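Local coordinates for protein phthiocerol synthesis polyketide synthase type I PpsC (Mycobacterium tuberculosis, PDB 7AHB) that probably loads extender units for phthiocerol assembly, its acyltransferase domain passing acyl groups from coenzyme A thioesters to the acyl carrier protein, at residues P204-I209 / L323-S328; A273-S278 / I304-A309. All coordinates share one frame; numbering follows the deposited sequence.

Contact 1 of 2, residues P204-I209 / L323-S328; sequences PRQTVI and LTHSIS. With SCN (thiocyanate ion), chain N.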
loop_
_atom_site.group_PDB
_atom_site.type_symbol
_atom_site.label_atom_id
_atom_site.label_comp_id
_atom_site.label_asym_id
_atom_site.label_seq_id
_atom_site.Cartn_x
_atom_site.Cartn_y
_atom_site.Cartn_z
ATOM N N PRO A 204 -15.182 -5.284 -6.357
ATOM C CA PRO A 204 -16.441 -5.152 -7.116
ATOM C C PRO A 204 -17.510 -4.416 -6.346
ATOM O O PRO A 204 -18.502 -3.986 -6.951
ATOM C CB PRO A 204 -16.858 -6.605 -7.398
ATOM C CG PRO A 204 -15.608 -7.431 -7.174
ATOM C CD PRO A 204 -14.820 -6.693 -6.101
ATOM N N ARG A 205 -17.339 -4.249 -5.030
ATOM C CA ARG A 205 -18.383 -3.695 -4.180
ATOM C C ARG A 205 -18.015 -2.394 -3.492
ATOM O O ARG A 205 -18.906 -1.746 -2.937
ATOM C CB ARG A 205 -18.781 -4.711 -3.098
ATOM C CG ARG A 205 -19.875 -5.663 -3.526
ATOM C CD ARG A 205 -19.869 -6.949 -2.682
ATOM N NE ARG A 205 -18.800 -7.866 -3.109
ATOM C CZ ARG A 205 -18.843 -8.598 -4.230
ATOM N NH1 ARG A 205 -17.827 -9.410 -4.541
ATOM N NH2 ARG A 205 -19.896 -8.505 -5.057
ATOM N N GLN A 206 -16.752 -1.995 -3.512
ATOM C CA GLN A 206 -16.300 -0.783 -2.849
ATOM C C GLN A 206 -15.400 0.027 -3.766
ATOM O O GLN A 206 -14.586 -0.526 -4.511
ATOM C CB GLN A 206 -15.534 -1.109 -1.564
ATOM C CG GLN A 206 -16.417 -1.655 -0.433
ATOM C CD GLN A 206 -15.631 -1.860 0.853
ATOM O OE1 GLN A 206 -14.581 -2.508 0.855
ATOM N NE2 GLN A 206 -16.130 -1.297 1.947
ATOM N N THR A 207 -15.515 1.347 -3.666
ATOM C CA THR A 207 -14.761 2.282 -4.485
ATOM C C THR A 207 -14.378 3.461 -3.605
ATOM O O THR A 207 -15.138 3.856 -2.726
ATOM C CB THR A 207 -15.599 2.774 -5.692
ATOM O OG1 THR A 207 -16.140 1.657 -6.431
ATOM C CG2 THR A 207 -14.780 3.628 -6.603
ATOM N N VAL A 208 -13.216 4.040 -3.865
ATOM C CA VAL A 208 -12.726 5.188 -3.113
ATOM C C VAL A 208 -12.786 6.402 -4.022
ATOM O O VAL A 208 -12.349 6.338 -5.179
ATOM C CB VAL A 208 -11.293 4.971 -2.584
ATOM C CG1 VAL A 208 -10.823 6.228 -1.844
ATOM C CG2 VAL A 208 -11.248 3.766 -1.666
ATOM N N ILE A 209 -13.322 7.504 -3.495
ATOM C CA ILE A 209 -13.343 8.782 -4.183
ATOM C C ILE A 209 -12.339 9.714 -3.513
ATOM O O ILE A 209 -11.988 9.579 -2.329
ATOM C CB ILE A 209 -14.752 9.410 -4.202
ATOM C CG1 ILE A 209 -15.290 9.580 -2.779
ATOM C CG2 ILE A 209 -15.685 8.578 -5.055
ATOM C CD1 ILE A 209 -16.636 10.397 -2.715
ATOM N N LEU A 323 -6.917 -3.994 3.786
ATOM C CA LEU A 323 -7.301 -4.438 2.446
ATOM C C LEU A 323 -7.791 -5.879 2.376
ATOM O O LEU A 323 -8.279 -6.310 1.317
ATOM C CB LEU A 323 -6.123 -4.281 1.488
ATOM C CG LEU A 323 -5.468 -2.908 1.415
ATOM C CD1 LEU A 323 -4.255 -2.945 0.519
ATOM C CD2 LEU A 323 -6.478 -1.891 0.954
ATOM N N THR A 324 -7.677 -6.637 3.461
ATOM C CA THR A 324 -7.958 -8.064 3.371
ATOM C C THR A 324 -9.427 -8.332 3.062
ATOM O O THR A 324 -9.741 -9.297 2.353
ATOM C CB THR A 324 -7.514 -8.759 4.661
ATOM O OG1 THR A 324 -8.071 -8.095 5.791
ATOM C CG2 THR A 324 -5.983 -8.737 4.782
ATOM N N HIS A 325 -10.339 -7.482 3.545
ATOM C CA HIS A 325 -11.745 -7.663 3.191
ATOM C C HIS A 325 -11.995 -7.374 1.710
ATOM O O HIS A 325 -12.747 -8.101 1.049
ATOM C CB HIS A 325 -12.635 -6.766 4.050
ATOM C CG HIS A 325 -14.074 -6.767 3.627
ATOM N ND1 HIS A 325 -14.884 -7.883 3.734
ATOM C CD2 HIS A 325 -14.848 -5.796 3.082
ATOM C CE1 HIS A 325 -16.095 -7.597 3.286
ATOM N NE2 HIS A 325 -16.100 -6.337 2.882
ATOM N N SER A 326 -11.394 -6.307 1.180
ATOM C CA SER A 326 -11.529 -6.006 -0.246
ATOM C C SER A 326 -10.905 -7.099 -1.099
ATOM O O SER A 326 -11.443 -7.462 -2.156
ATOM C CB SER A 326 -10.878 -4.657 -0.572
ATOM O OG SER A 326 -11.573 -3.603 0.072
ATOM N N ILE A 327 -9.754 -7.624 -0.669
ATOM C CA ILE A 327 -9.145 -8.746 -1.378
ATOM C C ILE A 327 -10.123 -9.915 -1.441
ATOM O O ILE A 327 -10.404 -10.475 -2.509
ATOM C CB ILE A 327 -7.819 -9.147 -0.699
ATOM C CG1 ILE A 327 -6.776 -8.048 -0.905
ATOM C CG2 ILE A 327 -7.316 -10.481 -1.250
ATOM C CD1 ILE A 327 -5.542 -8.191 -0.052
ATOM N N SER A 328 -10.658 -10.306 -0.291
ATOM C CA SER A 328 -11.592 -11.426 -0.272
ATOM C C SER A 328 -12.821 -11.140 -1.129
ATOM O O SER A 328 -13.310 -12.029 -1.840
ATOM C CB SER A 328 -11.999 -11.736 1.164
ATOM O OG SER A 328 -10.884 -12.244 1.889
HETATM S S SCN N . -8.920 0.965 -0.791
HETATM C C SCN N . -9.654 -0.542 -0.103
HETATM N N SCN N . -10.109 -1.484 0.336
#
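The boundary between the small ferredoxin-like subdomain and the large alpha/beta hydrolase-like part of this acyltransferase domain is bridged where Gln206, just ahead of strand 207-211 of the small antiparallel sheet, meets His325 and Ser326 on the first turn of helix 324-334 of the large part. Gln206 and Ser326 bring the backbones closest, their CA atoms 7.5 Å apart. Gln206 makes the close approaches from its side: CG stands beside the backbone N (chi1 -70°) and the chain runs extended beyond it, which delivers the amide to the helix. Its OE1 comes within 3.3 Å of Ser326 OG and lies 4.0 Å from His325 CD2, at the edge of the imidazole and near its plane. Amide and ring are almost perpendicular, 86° apart, so the two flat groups touch through an oxygen and a carbon rather than by stacking.

Ser326 spends its hydroxyl proton on a thiocyanate ion, probably from the crystallisation liquor, with OG 2.6 Å from the ion's N. The anion lies in the cleft between the two parts. Leu323, just before the helix, packs CD2 against its carbon at 3.6 Å, while Val208 CG2 reaches its sulfur at 3.7 Å from the strand. Leu323 also touches His137, next to Ser138 of a GxSxG sequence that fits the nucleophile elbow of this family, consistent with an ion held near the active site. Within the helix's first turn, Thr324 O accepts from Ser328 N and, across the opposite face of its carbonyl plane, from Ser328 OG at 3.2 Å.

Contact 2 of 2, residues A273-S278 / I304-A309; sequences ADLGIS and IAHAGA
A type I' beta turn, Asp274 to Ile277, in the loop that follows strand 267-269, presents two aliphatic side chains to His306 on helix 300-308. Ile277 and His306 extend from opposite directions and meet as a CH-pi contact: the isoleucine's CD1 sits over one face of the imidazole, 3.4 Å from the ring centroid and 23° off the ring normal. The methyl is displaced toward the rim, where His306 NE2 is its nearest atom at a tight 3.1 Å. Ile277 gets there with CG1 held between its backbone N and carbonyl carbon (chi1 60°) and CD1 fully extended beyond. Leu275 runs obliquely across the base of the same histidine, its CD1 lying 3.8 Å from His306 CB and touching the ring carbons only from an intermediate angle. One methyl thus meets the histidine at its stem and another lies above its ring, while a different thiocyanate ion, probably from the crystallisation liquor, comes within about 3 Å of its side chain (nearest atoms).

The turn directs both side chains toward the helix. Leu275 and Gly276 both take positive phi values, and a backbone bond joins Leu275 to Ser269. The Asp274 carboxylate holds the bend through both oxygens: Gly276 N donates to OD1, closing an Asx turn, and Ser278 OG gives its proton to Asp274 OD2 at 2.7 Å, meeting that oxygen from 36° out of the carboxylate plane.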
loop_
_atom_site.group_PDB
_atom_site.type_symbol
_atom_site.label_atom_id
_atom_site.label_comp_id
_atom_site.label_asym_id
_atom_site.label_seq_id
_atom_site.Cartn_x
_atom_site.Cartn_y
_atom_site.Cartn_z
ATOM N N ALA A 273 -4.353 0.827 -16.482
ATOM C CA ALA A 273 -5.512 -0.013 -16.764
ATOM C C ALA A 273 -5.090 -1.424 -17.151
ATOM O O ALA A 273 -5.767 -2.400 -16.803
ATOM C CB ALA A 273 -6.355 0.614 -17.866
ATOM N N ASP A 274 -3.971 -1.554 -17.862
ATOM C CA ASP A 274 -3.487 -2.852 -18.314
ATOM C C ASP A 274 -2.596 -3.535 -17.281
ATOM O O ASP A 274 -1.937 -4.530 -17.595
ATOM C CB ASP A 274 -2.747 -2.705 -19.647
ATOM C CG ASP A 274 -1.382 -2.054 -19.512
ATOM O OD1 ASP A 274 -1.061 -1.517 -18.447
ATOM O OD2 ASP A 274 -0.628 -2.088 -20.514
ATOM N N LEU A 275 -2.570 -3.022 -16.059
ATOM C CA LEU A 275 -1.824 -3.566 -14.930
ATOM C C LEU A 275 -0.324 -3.618 -15.183
ATOM O O LEU A 275 0.406 -4.272 -14.415
ATOM C CB LEU A 275 -2.350 -4.962 -14.538
ATOM C CG LEU A 275 -3.867 -5.048 -14.324
ATOM C CD1 LEU A 275 -4.289 -6.441 -13.903
ATOM C CD2 LEU A 275 -4.313 -4.010 -13.309
ATOM N N GLY A 276 0.157 -2.932 -16.215
ATOM C CA GLY A 276 1.570 -2.963 -16.551
ATOM C C GLY A 276 2.109 -4.328 -16.925
ATOM O O GLY A 276 3.295 -4.611 -16.683
ATOM N N ILE A 277 1.286 -5.175 -17.539
ATOM C CA ILE A 277 1.731 -6.535 -17.838
ATOM C C ILE A 277 1.373 -6.924 -19.265
ATOM O O ILE A 277 1.208 -8.114 -19.575
ATOM C CB ILE A 277 1.137 -7.562 -16.853
ATOM C CG1 ILE A 277 -0.380 -7.516 -16.956
ATOM C CG2 ILE A 277 1.615 -7.305 -15.434
ATOM C CD1 ILE A 277 -1.089 -8.491 -16.017
ATOM N N SER A 278 1.250 -5.938 -20.144
ATOM C CA SER A 278 0.943 -6.224 -21.535
ATOM C C SER A 278 2.133 -6.878 -22.220
ATOM O O SER A 278 3.285 -6.668 -21.847
ATOM C CB SER A 278 0.562 -4.939 -22.274
ATOM O OG SER A 278 -0.711 -4.456 -21.832
ATOM N N ILE A 304 -5.834 -7.630 -8.065
ATOM C CA ILE A 304 -6.088 -8.801 -7.228
ATOM C C ILE A 304 -6.745 -9.908 -8.051
ATOM O O ILE A 304 -6.367 -11.080 -7.970
ATOM C CB ILE A 304 -6.945 -8.418 -6.006
ATOM C CG1 ILE A 304 -6.139 -7.524 -5.036
ATOM C CG2 ILE A 304 -7.454 -9.670 -5.300
ATOM C CD1 ILE A 304 -4.950 -8.216 -4.409
ATOM N N ALA A 305 -7.755 -9.552 -8.840
ATOM C CA ALA A 305 -8.422 -10.532 -9.692
ATOM C C ALA A 305 -7.413 -11.250 -10.584
ATOM O O ALA A 305 -7.415 -12.482 -10.689
ATOM C CB ALA A 305 -9.504 -9.839 -10.533
ATOM N N HIS A 306 -6.542 -10.485 -11.238
ATOM C CA HIS A 306 -5.523 -11.087 -12.090
ATOM C C HIS A 306 -4.671 -12.068 -11.300
ATOM O O HIS A 306 -4.398 -13.181 -11.761
ATOM C CB HIS A 306 -4.641 -9.990 -12.708
ATOM C CG HIS A 306 -3.874 -10.438 -13.919
ATOM N ND1 HIS A 306 -2.721 -11.199 -13.835
ATOM C CD2 HIS A 306 -4.100 -10.243 -15.239
ATOM C CE1 HIS A 306 -2.287 -11.470 -15.054
ATOM N NE2 HIS A 306 -3.108 -10.907 -15.924
ATOM N N ALA A 307 -4.272 -11.671 -10.095
ATOM C CA ALA A 307 -3.342 -12.439 -9.287
ATOM C C ALA A 307 -3.973 -13.697 -8.723
ATOM O O ALA A 307 -3.275 -14.699 -8.519
ATOM C CB ALA A 307 -2.817 -11.571 -8.124
ATOM N N GLY A 308 -5.269 -13.669 -8.445
ATOM C CA GLY A 308 -5.920 -14.843 -7.898
ATOM C C GLY A 308 -6.178 -15.951 -8.915
ATOM O O GLY A 308 -6.615 -17.045 -8.536
ATOM N N ALA A 309 -5.923 -15.697 -10.194
ATOM C CA ALA A 309 -6.062 -16.763 -11.178
ATOM C C ALA A 309 -5.213 -17.967 -10.783
ATOM O O ALA A 309 -5.685 -19.107 -10.799
ATOM C CB ALA A 309 -5.676 -16.251 -12.566
#

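How the contacts relate
Two elements that follow each other closely in the chain tie the contacts together: helix 300-308 supplies one side of contact 2, and helix 324-334 one side of contact 1. The helices pack directly, Ile327 CG1 meeting Ile304 CD1 at 4.0 Å, although the contact centres lie 16 Å apart. Strand 313-316 of the parallel sheet runs between them in sequence. Both segments of contact 2 fall between those of contact 1, giving the order 204-209, 273-278, 304-309, 323-328. Contact 1 spans from the antiparallel sheet to the large part, whereas contact 2 stays on the latter, packing the loop after strand 267-269 against helix 300-308. The helix pair thus links the subdomain cleft with a peripheral turn.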